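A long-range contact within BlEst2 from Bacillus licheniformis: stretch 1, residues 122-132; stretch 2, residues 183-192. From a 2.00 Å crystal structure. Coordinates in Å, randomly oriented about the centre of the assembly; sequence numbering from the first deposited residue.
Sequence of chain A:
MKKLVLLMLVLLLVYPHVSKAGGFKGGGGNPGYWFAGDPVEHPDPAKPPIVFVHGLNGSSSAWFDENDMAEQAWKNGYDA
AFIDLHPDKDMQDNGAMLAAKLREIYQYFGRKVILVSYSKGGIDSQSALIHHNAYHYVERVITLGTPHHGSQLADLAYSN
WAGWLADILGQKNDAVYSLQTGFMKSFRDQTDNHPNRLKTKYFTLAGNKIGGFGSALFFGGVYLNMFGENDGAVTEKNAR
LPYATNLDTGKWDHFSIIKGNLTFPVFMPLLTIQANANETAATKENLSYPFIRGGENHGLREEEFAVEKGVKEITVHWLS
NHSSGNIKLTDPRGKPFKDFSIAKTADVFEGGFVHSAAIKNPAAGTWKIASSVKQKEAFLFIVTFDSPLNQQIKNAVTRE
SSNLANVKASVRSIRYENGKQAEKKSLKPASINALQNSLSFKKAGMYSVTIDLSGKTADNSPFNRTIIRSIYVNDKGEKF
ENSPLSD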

ATOM      1  N   GLY A 122      -8.791  -9.454  -1.453  1.00 14.15           N
ATOM      2  CA  GLY A 122      -9.456  -9.620  -0.152  1.00 13.35           C
ATOM      3  C   GLY A 122     -10.550  -8.589   0.066  1.00 18.98           C
ATOM      4  O   GLY A 122     -11.545  -8.870   0.740  1.00 19.15           O
ATOM      5  N   ILE A 123     -10.366  -7.384  -0.502  1.00 14.25           N
ATOM      6  CA  ILE A 123     -11.319  -6.261  -0.446  1.00 14.69           C
ATOM      7  C   ILE A 123     -12.454  -6.542  -1.435  1.00 18.59           C
ATOM      8  O   ILE A 123     -13.617  -6.398  -1.062  1.00 16.37           O
ATOM      9  CB  ILE A 123     -10.669  -4.875  -0.709  1.00 16.99           C
ATOM     10  CG1 ILE A 123      -9.458  -4.603   0.232  1.00 16.52           C
ATOM     11  CG2 ILE A 123     -11.719  -3.748  -0.590  1.00 19.27           C
ATOM     12  CD1 ILE A 123      -8.590  -3.396  -0.321  1.00 12.51           C
ATOM     13  N   ASP A 124     -12.116  -6.958  -2.684  1.00 17.23           N
ATOM     14  CA  ASP A 124     -13.115  -7.324  -3.707  1.00 19.12           C
ATOM     15  C   ASP A 124     -13.997  -8.447  -3.136  1.00 24.05           C
ATOM     16  O   ASP A 124     -15.200  -8.491  -3.385  1.00 24.62           O
ATOM     17  CB  ASP A 124     -12.421  -7.853  -4.980  1.00 20.07           C
ATOM     18  CG  ASP A 124     -11.467  -6.901  -5.667  1.00 22.74           C
ATOM     19  OD1 ASP A 124     -11.567  -5.667  -5.419  1.00 23.40           O
ATOM     20  OD2 ASP A 124     -10.684  -7.369  -6.519  1.00 22.84           O
ATOM     21  N   SER A 125     -13.370  -9.361  -2.381  1.00 19.17           N
ATOM     22  CA  SER A 125     -14.056 -10.488  -1.752  1.00 18.22           C
ATOM     23  C   SER A 125     -15.109 -10.030  -0.782  1.00 23.18           C
ATOM     24  O   SER A 125     -16.245 -10.505  -0.861  1.00 22.40           O
ATOM     25  CB  SER A 125     -13.062 -11.425  -1.076  1.00 17.84           C
ATOM     26  OG  SER A 125     -12.320 -12.062  -2.099  1.00 20.48           O
ATOM     27  N   GLN A 126     -14.756  -9.093   0.112  1.00 21.27           N
ATOM     28  CA  GLN A 126     -15.698  -8.556   1.103  1.00 23.49           C
ATOM     29  C   GLN A 126     -16.799  -7.826   0.442  1.00 28.74           C
ATOM     30  O   GLN A 126     -17.936  -7.958   0.869  1.00 32.02           O
ATOM     31  CB  GLN A 126     -15.022  -7.610   2.082  1.00 25.26           C
ATOM     32  CG  GLN A 126     -14.528  -8.273   3.319  1.00 26.39           C
ATOM     33  CD  GLN A 126     -14.507  -7.287   4.461  1.00 36.64           C
ATOM     34  OE1 GLN A 126     -14.018  -6.167   4.321  1.00 25.63           O
ATOM     35  NE2 GLN A 126     -14.994  -7.694   5.623  1.00 29.34           N
ATOM     36  N   SER A 127     -16.471  -7.034  -0.586  1.00 23.95           N
ATOM     37  CA  SER A 127     -17.470  -6.300  -1.347  1.00 23.93           C
ATOM     38  C   SER A 127     -18.459  -7.291  -1.964  1.00 26.41           C
ATOM     39  O   SER A 127     -19.662  -7.073  -1.852  1.00 27.32           O
ATOM     40  CB  SER A 127     -16.805  -5.466  -2.432  1.00 25.70           C
ATOM     41  OG  SER A 127     -17.798  -4.924  -3.281  1.00 30.20           O
ATOM     42  N   ALA A 128     -17.958  -8.380  -2.602  1.00 22.91           N
ATOM     43  CA  ALA A 128     -18.816  -9.404  -3.204  1.00 24.40           C
ATOM     44  C   ALA A 128     -19.769  -9.951  -2.159  1.00 30.13           C
ATOM     45  O   ALA A 128     -20.974  -9.950  -2.383  1.00 31.67           O
ATOM     46  CB  ALA A 128     -17.976 -10.550  -3.774  1.00 24.35           C
ATOM     47  N   LEU A 129     -19.255 -10.344  -0.999  1.00 25.78           N
ATOM     48  CA  LEU A 129     -20.092 -10.952   0.039  1.00 26.90           C
ATOM     49  C   LEU A 129     -21.051 -10.008   0.735  1.00 30.52           C
ATOM     50  O   LEU A 129     -22.214 -10.351   0.911  1.00 29.16           O
ATOM     51  CB  LEU A 129     -19.203 -11.648   1.067  1.00 26.58           C
ATOM     52  CG  LEU A 129     -18.894 -13.115   0.768  1.00 33.19           C
ATOM     53  CD1 LEU A 129     -18.025 -13.271  -0.431  1.00 33.17           C
ATOM     54  CD2 LEU A 129     -18.195 -13.732   1.910  1.00 37.03           C
ATOM     55  N   ILE A 130     -20.552  -8.842   1.166  1.00 26.99           N
ATOM     56  CA  ILE A 130     -21.347  -7.906   1.944  1.00 28.50           C
ATOM     57  C   ILE A 130     -22.224  -6.987   1.078  1.00 31.86           C
ATOM     58  O   ILE A 130     -23.421  -6.910   1.307  1.00 31.77           O
ATOM     59  CB  ILE A 130     -20.404  -7.134   2.911  1.00 30.54           C
ATOM     60  CG1 ILE A 130     -19.857  -8.115   3.999  1.00 29.69           C
ATOM     61  CG2 ILE A 130     -21.106  -5.891   3.519  1.00 31.46           C
ATOM     62  CD1 ILE A 130     -18.629  -7.697   4.767  1.00 28.02           C
ATOM     63  N   HIS A 131     -21.642  -6.296   0.110  1.00 29.78           N
ATOM     64  CA  HIS A 131     -22.364  -5.330  -0.712  1.00 30.56           C
ATOM     65  C   HIS A 131     -23.016  -5.946  -1.965  1.00 36.14           C
ATOM     66  O   HIS A 131     -23.867  -5.306  -2.580  1.00 36.92           O
ATOM     67  CB  HIS A 131     -21.449  -4.145  -1.054  1.00 30.54           C
ATOM     68  CG  HIS A 131     -20.869  -3.493   0.166  1.00 32.62           C
ATOM     69  ND1 HIS A 131     -21.670  -2.845   1.092  1.00 34.97           N
ATOM     70  CD2 HIS A 131     -19.586  -3.434   0.588  1.00 32.43           C
ATOM     71  CE1 HIS A 131     -20.854  -2.381   2.020  1.00 33.36           C
ATOM     72  NE2 HIS A 131     -19.591  -2.710   1.763  1.00 32.18           N
ATOM     73  N   HIS A 132     -22.661  -7.194  -2.324  1.00 32.88           N
ATOM     74  CA  HIS A 132     -23.263  -7.836  -3.505  1.00 32.16           C
ATOM     75  C   HIS A 132     -23.859  -9.177  -3.169  1.00 36.03           C
ATOM     76  O   HIS A 132     -24.045 -10.017  -4.047  1.00 35.74           O
ATOM     77  CB  HIS A 132     -22.271  -7.896  -4.679  1.00 31.22           C
ATOM     78  CG  HIS A 132     -21.864  -6.538  -5.131  1.00 34.51           C
ATOM     79  ND1 HIS A 132     -20.763  -5.903  -4.585  1.00 35.29           N
ATOM     80  CD2 HIS A 132     -22.479  -5.695  -5.986  1.00 36.29           C
ATOM     81  CE1 HIS A 132     -20.732  -4.706  -5.148  1.00 33.75           C
ATOM     82  NE2 HIS A 132     -21.731  -4.549  -6.011  1.00 35.24           N
ATOM     83  N   PHE A 183     -10.001   6.485   1.385  1.00 21.08           N
ATOM     84  CA  PHE A 183     -11.074   5.765   0.676  1.00 21.16           C
ATOM     85  C   PHE A 183     -11.373   4.461   1.419  1.00 23.10           C
ATOM     86  O   PHE A 183     -12.535   4.129   1.628  1.00 22.29           O
ATOM     87  CB  PHE A 183     -10.612   5.430  -0.757  1.00 23.00           C
ATOM     88  CG  PHE A 183     -11.717   5.007  -1.693  1.00 26.11           C
ATOM     89  CD1 PHE A 183     -12.155   3.687  -1.728  1.00 28.50           C
ATOM     90  CD2 PHE A 183     -12.336   5.933  -2.534  1.00 29.89           C
ATOM     91  CE1 PHE A 183     -13.178   3.295  -2.602  1.00 29.98           C
ATOM     92  CE2 PHE A 183     -13.349   5.536  -3.416  1.00 32.85           C
ATOM     93  CZ  PHE A 183     -13.750   4.212  -3.452  1.00 29.95           C
ATOM     94  N   MET A 184     -10.326   3.729   1.831  1.00 15.99           N
ATOM     95  CA  MET A 184     -10.533   2.492   2.569  1.00 16.38           C
ATOM     96  C   MET A 184     -11.114   2.736   3.946  1.00 22.12           C
ATOM     97  O   MET A 184     -11.878   1.900   4.400  1.00 22.40           O
ATOM     98  CB  MET A 184      -9.263   1.631   2.612  1.00 16.73           C
ATOM     99  CG  MET A 184      -8.948   0.961   1.263  1.00 17.81           C
ATOM    100  SD  MET A 184     -10.298  -0.027   0.580  1.00 21.00           S
ATOM    101  CE  MET A 184     -10.556  -1.225   1.885  1.00 16.64           C
ATOM    102  N   LYS A 185     -10.833   3.901   4.589  1.00 20.50           N
ATOM    103  CA  LYS A 185     -11.430   4.210   5.903  1.00 21.41           C
ATOM    104  C   LYS A 185     -12.954   4.308   5.765  1.00 25.68           C
ATOM    105  O   LYS A 185     -13.688   3.767   6.590  1.00 26.67           O
ATOM    106  CB  LYS A 185     -10.835   5.499   6.503  1.00 24.03           C
ATOM    107  CG  LYS A 185     -11.398   5.889   7.883  1.00 32.00           C
ATOM    108  CD  LYS A 185     -10.730   5.148   9.022  1.00 40.80           C
ATOM    109  CE  LYS A 185     -11.311   5.475  10.379  1.00 48.19           C
ATOM    110  NZ  LYS A 185     -10.744   6.723  10.942  1.00 48.51           N
ATOM    111  N   SER A 186     -13.410   4.961   4.689  1.00 24.17           N
ATOM    112  CA  SER A 186     -14.820   5.107   4.349  1.00 25.82           C
ATOM    113  C   SER A 186     -15.401   3.715   3.993  1.00 28.83           C
ATOM    114  O   SER A 186     -16.461   3.366   4.499  1.00 29.27           O
ATOM    115  CB  SER A 186     -14.965   6.071   3.184  1.00 28.39           C
ATOM    116  OG  SER A 186     -16.294   6.140   2.701  1.00 31.49           O
ATOM    117  N   PHE A 187     -14.689   2.899   3.170  1.00 24.14           N
ATOM    118  CA  PHE A 187     -15.138   1.539   2.829  1.00 24.95           C
ATOM    119  C   PHE A 187     -15.310   0.728   4.117  1.00 28.14           C
ATOM    120  O   PHE A 187     -16.334   0.081   4.276  1.00 28.21           O
ATOM    121  CB  PHE A 187     -14.170   0.823   1.859  1.00 25.20           C
ATOM    122  CG  PHE A 187     -14.618  -0.582   1.498  1.00 26.21           C
ATOM    123  CD1 PHE A 187     -15.584  -0.796   0.516  1.00 29.20           C
ATOM    124  CD2 PHE A 187     -14.108  -1.689   2.175  1.00 25.76           C
ATOM    125  CE1 PHE A 187     -16.028  -2.096   0.218  1.00 29.00           C
ATOM    126  CE2 PHE A 187     -14.557  -2.979   1.882  1.00 27.84           C
ATOM    127  CZ  PHE A 187     -15.495  -3.180   0.894  1.00 26.70           C
ATOM    128  N   ARG A 188     -14.342   0.815   5.058  1.00 24.15           N
ATOM    129  CA  ARG A 188     -14.411   0.145   6.367  1.00 23.89           C
ATOM    130  C   ARG A 188     -15.679   0.575   7.111  1.00 30.21           C
ATOM    131  O   ARG A 188     -16.425  -0.273   7.607  1.00 29.91           O
ATOM    132  CB  ARG A 188     -13.164   0.468   7.226  1.00 19.91           C
ATOM    133  CG  ARG A 188     -11.867  -0.180   6.733  1.00 18.69           C
ATOM    134  CD  ARG A 188     -11.553  -1.534   7.386  1.00 21.32           C
ATOM    135  NE  ARG A 188     -12.634  -2.487   7.148  1.00 21.24           N
ATOM    136  CZ  ARG A 188     -12.810  -3.160   6.020  1.00 23.95           C
ATOM    137  NH1 ARG A 188     -13.875  -3.923   5.861  1.00 17.72           N
ATOM    138  NH2 ARG A 188     -11.907  -3.093   5.048  1.00 20.62           N
ATOM    139  N   ASP A 189     -15.951   1.891   7.137  1.00 29.48           N
ATOM    140  CA  ASP A 189     -17.126   2.447   7.803  1.00 31.22           C
ATOM    141  C   ASP A 189     -18.465   1.886   7.263  1.00 36.25           C
ATOM    142  O   ASP A 189     -19.365   1.617   8.054  1.00 35.30           O
ATOM    143  CB  ASP A 189     -17.100   3.975   7.742  1.00 34.13           C
ATOM    144  CG  ASP A 189     -18.270   4.616   8.474  1.00 41.83           C
ATOM    145  OD1 ASP A 189     -18.209   4.712   9.718  1.00 43.09           O
ATOM    146  OD2 ASP A 189     -19.271   4.958   7.808  1.00 45.72           O
ATOM    147  N   GLN A 190     -18.578   1.714   5.931  1.00 34.14           N
ATOM    148  CA  GLN A 190     -19.761   1.202   5.217  1.00 34.99           C
ATOM    149  C   GLN A 190     -19.882  -0.316   5.238  1.00 37.08           C
ATOM    150  O   GLN A 190     -20.916  -0.856   4.843  1.00 38.70           O
ATOM    151  CB  GLN A 190     -19.674   1.610   3.736  1.00 36.62           C
ATOM    152  CG  GLN A 190     -19.721   3.115   3.438  1.00 50.41           C
ATOM    153  CD  GLN A 190     -19.836   3.318   1.949  1.00 76.32           C
ATOM    154  OE1 GLN A 190     -18.986   2.868   1.165  1.00 72.79           O
ATOM    155  NE2 GLN A 190     -20.931   3.933   1.520  1.00 71.25           N
ATOM    156  N   THR A 191     -18.811  -1.014   5.616  1.00 30.91           N
ATOM    157  CA  THR A 191     -18.753  -2.467   5.556  1.00 28.26           C
ATOM    158  C   THR A 191     -18.820  -3.167   6.916  1.00 31.97           C
ATOM    159  O   THR A 191     -19.550  -4.145   7.068  1.00 30.69           O
ATOM    160  CB  THR A 191     -17.474  -2.860   4.766  1.00 31.39           C
ATOM    161  OG1 THR A 191     -17.494  -2.199   3.501  1.00 29.35           O
ATOM    162  CG2 THR A 191     -17.318  -4.366   4.547  1.00 25.15           C
ATOM    163  N   ASP A 192     -18.028  -2.701   7.878  1.00 29.13           N
ATOM    164  CA  ASP A 192     -17.815  -3.371   9.154  1.00 29.12           C
ATOM    165  C   ASP A 192     -19.051  -3.503  10.051  1.00 36.97           C
ATOM    166  O   ASP A 192     -19.097  -4.451  10.832  1.00 37.06           O
ATOM    167  CB  ASP A 192     -16.637  -2.733   9.903  1.00 30.01           C
ATOM    168  CG  ASP A 192     -15.301  -2.957   9.188  1.00 31.98           C
ATOM    169  OD1 ASP A 192     -15.243  -3.833   8.284  1.00 30.45           O
ATOM    170  OD2 ASP A 192     -14.333  -2.246   9.513  1.00 33.80           O
TER
HETATM  171  O   HOH W   1     -11.887  -5.065   3.023  1.00 17.44           O

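The most unusual feature is the crowded carbonyl oxygen of Gln-126. Its OE1 accepts a hydrogen bond from Arg-188 NH1 at 2.7 Å, and a second from water 1, also at 2.7 Å from OE1. The same water accepts from Arg-188 NH2 at 2.8 Å, so Gln-126 and Arg-188 are joined both directly and through water. The arginine CA-to-CB bond points away from the first helix, but its guanidinium end comes back to reach it. Asp-192 helps hold that end in place: Arg-188 NE donates to Asp-192 OD2 at 2.9 Å, and Arg-188 NH1 forms a salt bridge with Asp-192 OD1 at 2.8 Å.

A second polar link lies at His-131. Its NE2 donates to Thr-191 OG1 at 2.8 Å, nearly straight at 171°. Thr-191 OG1 in turn donates to the backbone oxygen Phe-187 O at 2.7 Å. The hydroxyl therefore accepts across the contact and donates within its own stretch.

Phe-187 packs beside both links, a knob among Ile-123, Gln-126, Ser-127 and His-131. Ile-123 CG2 lies over one ring face, 3.8 Å from Phe-187 CE2. The His-131 and Phe-187 rings meet obliquely. Apolar contacts continue at Ile-123 CD1 to Met-184 CE, 3.7 Å, and Ile-130 CD1 to Thr-191 CG2, 3.6 Å.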